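Local coordinates for Rep protein (PDB 1M55) that forms the nuclease domain of the adeno-associated virus 5 replication protein, a zinc-binding endonuclease that probably recognises and nicks the viral origin in rolling-circle-type replication, at residues 33-38 / 48-53; 40-45 / 177-182. All coordinates share one frame; numbering follows the deposited sequence.

Interaction 1: residues 33-38 / 48-53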
loop_
_atom_site.group_PDB
_atom_site.type_symbol
_atom_site.label_atom_id
_atom_site.label_comp_id
_atom_site.label_asym_id
_atom_site.label_seq_id
_atom_site.Cartn_x
_atom_site.Cartn_y
_atom_site.Cartn_z
ATOM N N GLN A 33 12.423 1.492 14.867
ATOM C CA GLN A 33 12.825 1.715 13.482
ATOM C C GLN A 33 12.909 3.199 13.120
ATOM O O GLN A 33 11.917 3.925 13.195
ATOM C CB GLN A 33 11.864 0.997 12.534
ATOM C CG GLN A 33 12.178 1.188 11.058
ATOM C CD GLN A 33 13.472 0.533 10.654
ATOM O OE1 GLN A 33 13.621 -0.680 10.771
ATOM N NE2 GLN A 33 14.419 1.327 10.177
ATOM N N ILE A 34 14.088 3.642 12.698
ATOM C CA ILE A 34 14.291 5.036 12.310
ATOM C C ILE A 34 14.215 5.139 10.787
ATOM O O ILE A 34 14.845 4.355 10.072
ATOM C CB ILE A 34 15.685 5.564 12.751
ATOM C CG1 ILE A 34 15.903 5.346 14.250
ATOM C CG2 ILE A 34 15.824 7.046 12.401
ATOM C CD1 ILE A 34 15.032 6.194 15.137
ATOM N N TRP A 35 13.421 6.084 10.297
ATOM C CA TRP A 35 13.284 6.306 8.864
ATOM C C TRP A 35 13.957 7.616 8.490
ATOM O O TRP A 35 13.980 8.555 9.288
ATOM C CB TRP A 35 11.807 6.373 8.459
ATOM C CG TRP A 35 11.134 5.043 8.436
ATOM C CD1 TRP A 35 10.619 4.363 9.502
ATOM C CD2 TRP A 35 10.916 4.218 7.286
ATOM N NE1 TRP A 35 10.096 3.164 9.086
ATOM C CE2 TRP A 35 10.264 3.048 7.731
ATOM C CE3 TRP A 35 11.206 4.356 5.917
ATOM C CZ2 TRP A 35 9.896 2.017 6.859
ATOM C CZ3 TRP A 35 10.840 3.331 5.048
ATOM C CH2 TRP A 35 10.191 2.178 5.525
ATOM N N GLU A 36 14.518 7.664 7.289
ATOM C CA GLU A 36 15.171 8.866 6.783
ATOM C C GLU A 36 14.669 9.090 5.366
ATOM O O GLU A 36 14.384 8.132 4.641
ATOM C CB GLU A 36 16.692 8.710 6.763
ATOM C CG GLU A 36 17.332 8.622 8.143
ATOM C CD GLU A 36 18.854 8.627 8.095
ATOM O OE1 GLU A 36 19.476 8.990 9.118
ATOM O OE2 GLU A 36 19.429 8.269 7.042
ATOM N N LEU A 37 14.516 10.349 4.990
ATOM C CA LEU A 37 14.055 10.686 3.654
ATOM C C LEU A 37 15.210 10.545 2.677
ATOM O O LEU A 37 16.347 10.874 3.013
ATOM C CB LEU A 37 13.558 12.133 3.616
ATOM C CG LEU A 37 12.322 12.500 4.425
ATOM C CD1 LEU A 37 12.199 14.011 4.486
ATOM C CD2 LEU A 37 11.081 11.877 3.806
ATOM N N PRO A 38 14.951 10.000 1.479
ATOM C CA PRO A 38 16.014 9.845 0.480
ATOM C C PRO A 38 16.413 11.260 0.032
ATOM O O PRO A 38 15.610 12.194 0.125
ATOM C CB PRO A 38 15.307 9.095 -0.653
ATOM C CG PRO A 38 14.234 8.336 0.053
ATOM C CD PRO A 38 13.711 9.346 1.030
ATOM N N VAL A 48 5.439 12.521 8.838
ATOM C CA VAL A 48 5.390 11.086 8.571
ATOM C C VAL A 48 5.355 10.342 9.908
ATOM O O VAL A 48 6.188 10.590 10.785
ATOM C CB VAL A 48 6.622 10.626 7.759
ATOM C CG1 VAL A 48 6.595 9.115 7.562
ATOM C CG2 VAL A 48 6.657 11.339 6.405
ATOM N N GLU A 49 4.381 9.453 10.067
ATOM C CA GLU A 49 4.233 8.674 11.294
ATOM C C GLU A 49 5.071 7.403 11.154
ATOM O O GLU A 49 4.612 6.399 10.606
ATOM C CB GLU A 49 2.759 8.338 11.527
ATOM C CG GLU A 49 1.842 9.565 11.596
ATOM C CD GLU A 49 2.241 10.554 12.680
ATOM O OE1 GLU A 49 2.796 10.135 13.720
ATOM O OE2 GLU A 49 1.992 11.763 12.493
ATOM N N GLN A 50 6.289 7.445 11.688
ATOM C CA GLN A 50 7.223 6.330 11.571
ATOM C C GLN A 50 6.814 4.945 12.083
ATOM O O GLN A 50 7.064 3.944 11.403
ATOM C CB GLN A 50 8.609 6.741 12.079
ATOM C CG GLN A 50 9.265 7.813 11.204
ATOM C CD GLN A 50 10.661 8.199 11.668
ATOM O OE1 GLN A 50 11.484 7.334 11.988
ATOM N NE2 GLN A 50 10.943 9.497 11.690
ATOM N N PRO A 51 6.172 4.857 13.265
ATOM C CA PRO A 51 5.779 3.525 13.747
ATOM C C PRO A 51 4.822 2.842 12.770
ATOM O O PRO A 51 4.981 1.659 12.446
ATOM C CB PRO A 51 5.097 3.834 15.080
ATOM C CG PRO A 51 5.838 5.044 15.554
ATOM C CD PRO A 51 5.918 5.879 14.295
ATOM N N GLN A 52 3.845 3.600 12.275
ATOM C CA GLN A 52 2.878 3.069 11.322
ATOM C C GLN A 52 3.554 2.753 9.987
ATOM O O GLN A 52 3.246 1.743 9.352
ATOM C CB GLN A 52 1.723 4.052 11.121
ATOM C CG GLN A 52 0.751 4.131 12.300
ATOM C CD GLN A 52 1.212 5.049 13.425
ATOM O OE1 GLN A 52 2.276 5.665 13.360
ATOM N NE2 GLN A 52 0.397 5.147 14.465
ATOM N N LEU A 53 4.481 3.609 9.567
ATOM C CA LEU A 53 5.210 3.395 8.319
ATOM C C LEU A 53 6.030 2.103 8.400
ATOM O O LEU A 53 6.143 1.362 7.421
ATOM C CB LEU A 53 6.125 4.585 8.022
ATOM C CG LEU A 53 7.051 4.479 6.808
ATOM C CD1 LEU A 53 6.264 4.180 5.533
ATOM C CD2 LEU A 53 7.839 5.774 6.675
#
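Trp35 meets Gln50 and Leu53 in a contact that is part hydrogen bond and part CH-pi packing, fastening the loop after helix 24-32 onto the first turn of helix 50-71. It lies at the periphery of the HUH-type nuclease fold, in which helices flank an antiparallel sheet, and the Leu53 side chain is about 14 Å from a bound zinc ion. The two segments bury 276 Å² between them, most of it on Trp35 and Gln50.

The indole lies against the helix with Leu53 over one face. Leu53 CD2 stands 3.7 Å from the centroid of the five-membered ring and 20° off its normal, which satisfies the CH-pi criterion. Leu53 CG is anti to its backbone N, and this branch point lies nearest Trp35 CE2, at 3.6 Å, and then CZ2 of the same ring. Strand 162-167 completes the surroundings, with Trp164 meeting Trp35 edge-to-face and also touching Leu53. The indole N-H is satisfied by helix 50-71, where Trp35 NE1 bonds to Thr54 OG1, a hydroxyl that also bonds Gln50 O.

Gln50 approaches differently. Its chain is extended beyond CG and slides past the Trp35 side chain in the opposite direction, with amide and indole planes 80° apart. CB and CG skirt the ring at CD1, and the amide ends beside the loop backbone, where OE1 is also 3.6 Å from Ile34 CA. On the loop side, Gln33 NE2 donates to Ile34 O, tying down the residue before Trp35. The bond that joins the segments runs from Trp35 N to Gln50 OE1 at 2.9 Å, its donor lying above the plane of the side-chain carbonyl, 53° out of it.

Interaction 2: residues 40-45 / 177-182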
loop_
_atom_site.group_PDB
_atom_site.type_symbol
_atom_site.label_atom_id
_atom_site.label_comp_id
_atom_site.label_asym_id
_atom_site.label_seq_id
_atom_site.Cartn_x
_atom_site.Cartn_y
_atom_site.Cartn_z
ATOM N N GLU A 40 16.525 12.658 -2.806
ATOM C CA GLU A 40 15.622 13.187 -3.832
ATOM C C GLU A 40 14.197 13.495 -3.362
ATOM O O GLU A 40 13.359 13.911 -4.162
ATOM C CB GLU A 40 15.574 12.223 -5.018
ATOM C CG GLU A 40 16.930 12.020 -5.677
ATOM C CD GLU A 40 16.897 10.983 -6.797
ATOM O OE1 GLU A 40 16.301 11.270 -7.865
ATOM O OE2 GLU A 40 17.468 9.883 -6.606
ATOM N N SER A 41 13.913 13.264 -2.085
ATOM C CA SER A 41 12.584 13.528 -1.543
ATOM C C SER A 41 12.505 14.948 -1.002
ATOM O O SER A 41 13.499 15.492 -0.526
ATOM C CB SER A 41 12.252 12.536 -0.428
ATOM O OG SER A 41 10.974 12.788 0.125
ATOM N N ASP A 42 11.318 15.543 -1.089
ATOM C CA ASP A 42 11.095 16.892 -0.584
ATOM C C ASP A 42 9.978 16.885 0.462
ATOM O O ASP A 42 9.369 17.921 0.745
ATOM C CB ASP A 42 10.765 17.860 -1.731
ATOM C CG ASP A 42 9.479 17.496 -2.474
ATOM O OD1 ASP A 42 8.836 16.479 -2.133
ATOM O OD2 ASP A 42 9.110 18.239 -3.412
ATOM N N LEU A 43 9.696 15.704 1.004
ATOM C CA LEU A 43 8.656 15.557 2.010
ATOM C C LEU A 43 9.121 16.112 3.350
ATOM O O LEU A 43 10.318 16.260 3.592
ATOM C CB LEU A 43 8.282 14.078 2.193
ATOM C CG LEU A 43 7.662 13.295 1.033
ATOM C CD1 LEU A 43 7.464 11.851 1.458
ATOM C CD2 LEU A 43 6.341 13.909 0.619
ATOM N N ASN A 44 8.163 16.453 4.201
ATOM C CA ASN A 44 8.464 16.948 5.532
ATOM C C ASN A 44 8.385 15.708 6.428
ATOM O O ASN A 44 7.299 15.164 6.657
ATOM C CB ASN A 44 7.431 17.992 5.958
ATOM C CG ASN A 44 7.667 18.504 7.362
ATOM O OD1 ASN A 44 8.566 18.041 8.064
ATOM N ND2 ASN A 44 6.860 19.467 7.781
ATOM N N LEU A 45 9.534 15.241 6.902
ATOM C CA LEU A 45 9.590 14.043 7.733
ATOM C C LEU A 45 8.792 14.125 9.029
ATOM O O LEU A 45 8.274 13.112 9.497
ATOM C CB LEU A 45 11.045 13.660 8.034
ATOM C CG LEU A 45 11.291 12.276 8.655
ATOM C CD1 LEU A 45 10.833 11.176 7.705
ATOM C CD2 LEU A 45 12.764 12.105 8.975
ATOM N N LEU A 177 8.141 9.884 -3.800
ATOM C CA LEU A 177 8.412 10.675 -2.605
ATOM C C LEU A 177 8.729 12.138 -2.899
ATOM O O LEU A 177 9.345 12.824 -2.072
ATOM C CB LEU A 177 9.561 10.046 -1.813
ATOM C CG LEU A 177 9.383 8.589 -1.374
ATOM C CD1 LEU A 177 10.627 8.126 -0.642
ATOM C CD2 LEU A 177 8.164 8.454 -0.482
ATOM N N ASN A 178 8.294 12.624 -4.057
ATOM C CA ASN A 178 8.560 14.006 -4.424
ATOM C C ASN A 178 7.293 14.732 -4.864
ATOM O O ASN A 178 6.698 14.414 -5.896
ATOM C CB ASN A 178 9.633 14.086 -5.510
ATOM C CG ASN A 178 10.150 15.498 -5.708
ATOM O OD1 ASN A 178 9.498 16.326 -6.344
ATOM N ND2 ASN A 178 11.313 15.787 -5.139
ATOM N N LEU A 179 6.890 15.700 -4.046
ATOM C CA LEU A 179 5.702 16.521 -4.271
ATOM C C LEU A 179 5.791 17.379 -5.532
ATOM O O LEU A 179 4.805 17.552 -6.246
ATOM C CB LEU A 179 5.459 17.408 -3.051
ATOM C CG LEU A 179 5.126 16.657 -1.756
ATOM C CD1 LEU A 179 5.371 17.546 -0.554
ATOM C CD2 LEU A 179 3.684 16.164 -1.793
ATOM N N GLU A 180 6.979 17.900 -5.819
ATOM C CA GLU A 180 7.171 18.734 -7.000
ATOM C C GLU A 180 6.957 17.893 -8.265
ATOM O O GLU A 180 6.285 18.324 -9.206
ATOM C CB GLU A 180 8.571 19.348 -6.977
ATOM C CG GLU A 180 8.731 20.555 -7.871
ATOM C CD GLU A 180 7.829 21.713 -7.480
ATOM O OE1 GLU A 180 7.787 22.079 -6.286
ATOM O OE2 GLU A 180 7.169 22.267 -8.377
ATOM N N GLU A 181 7.497 16.676 -8.263
ATOM C CA GLU A 181 7.341 15.770 -9.396
ATOM C C GLU A 181 5.867 15.352 -9.526
ATOM O O GLU A 181 5.344 15.239 -10.638
ATOM C CB GLU A 181 8.256 14.546 -9.237
ATOM C CG GLU A 181 8.077 13.454 -10.296
ATOM C CD GLU A 181 8.528 13.848 -11.698
ATOM O OE1 GLU A 181 8.915 15.014 -11.921
ATOM O OE2 GLU A 181 8.495 12.974 -12.588
ATOM N N ARG A 182 5.202 15.119 -8.395
ATOM C CA ARG A 182 3.787 14.751 -8.411
ATOM C C ARG A 182 2.992 15.884 -9.054
ATOM O O ARG A 182 2.135 15.647 -9.903
ATOM C CB ARG A 182 3.278 14.488 -6.994
ATOM C CG ARG A 182 3.746 13.158 -6.423
ATOM C CD ARG A 182 3.465 13.021 -4.934
ATOM N NE ARG A 182 3.786 11.672 -4.469
ATOM C CZ ARG A 182 2.881 10.765 -4.115
ATOM N NH1 ARG A 182 1.583 11.058 -4.152
ATOM N NH2 ARG A 182 3.267 9.541 -3.784
HETATM O O HOH W 1 12.026 18.491 -5.112
#
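Asp42 and Asn178 face each other at the start of helix 179-191, where the loop ahead of helix 50-71 supplies acceptors to the first amides of the C-terminal helix. Asp42 CG sits between its backbone N and carbonyl carbon (chi1 62°), and from there the carboxylate reaches two successive N-H groups. Leu179 N donates to Asp42 OD1 at 2.8 Å, and Glu180 N donates to Asp42 OD2 at 3.2 Å; both oxygens use their syn lone pairs. The helix start would be expected to favour a charged carboxylate, although Glu180 OE1, 5.0 Å from Asp42 OD2, carries like charge.

The next amide is served by the helix's own N-cap residue: Asn178 accepts from Glu181 N through OD1, on a lone pair in the carbonyl plane. Its amide stacks on the Asp42 carboxylate with the planes 19° apart. Asn178 ND2 has two acceptors, Glu40 O at 2.9 Å and a water that also makes a weak bond to Asp42 OD2.

Leu177 O is likewise gripped by the loop. Ser41 OG donates to it at 2.7 Å, in the carbonyl plane, while Asp42 N adds a weak bond. The same hydroxyl oxygen accepts from Leu43 N, which meets the definition of an ST turn, though weakly, and has the hydroxyl act as donor and acceptor at once.

Beneath this polar layer Leu43 divides its branches, CD1 toward Leu177 CD2 and CD2 at 3.8 Å from Leu179 CG. Leu177 and Leu179 lean in turn on Trp164 and Leu162 of strand 162-167. With Asn178 at the N-cap and Asp42, distant in sequence, receiving the two preceding amides, the whole is a helix N-terminal cap shared between a local asparagine and a tertiary aspartate.

In the fold
Both contacts use the loop that joins helix 24-32 to helix 50-71. Along the chain the order is 33-38, 40-45, 48-53 and 177-182, so the two contacts interleave: interaction 1 closes a local excursion, whereas interaction 2 spans 131 intervening residues to the C-terminal helix. Their centres lie 14 Å apart, and they touch through Leu37 on Leu45 and Pro38 on Leu177. Strand 162-167 lies under both, through Trp164. The loop thereby bridges helices 50-71 and 179-191 across one edge of the nuclease domain.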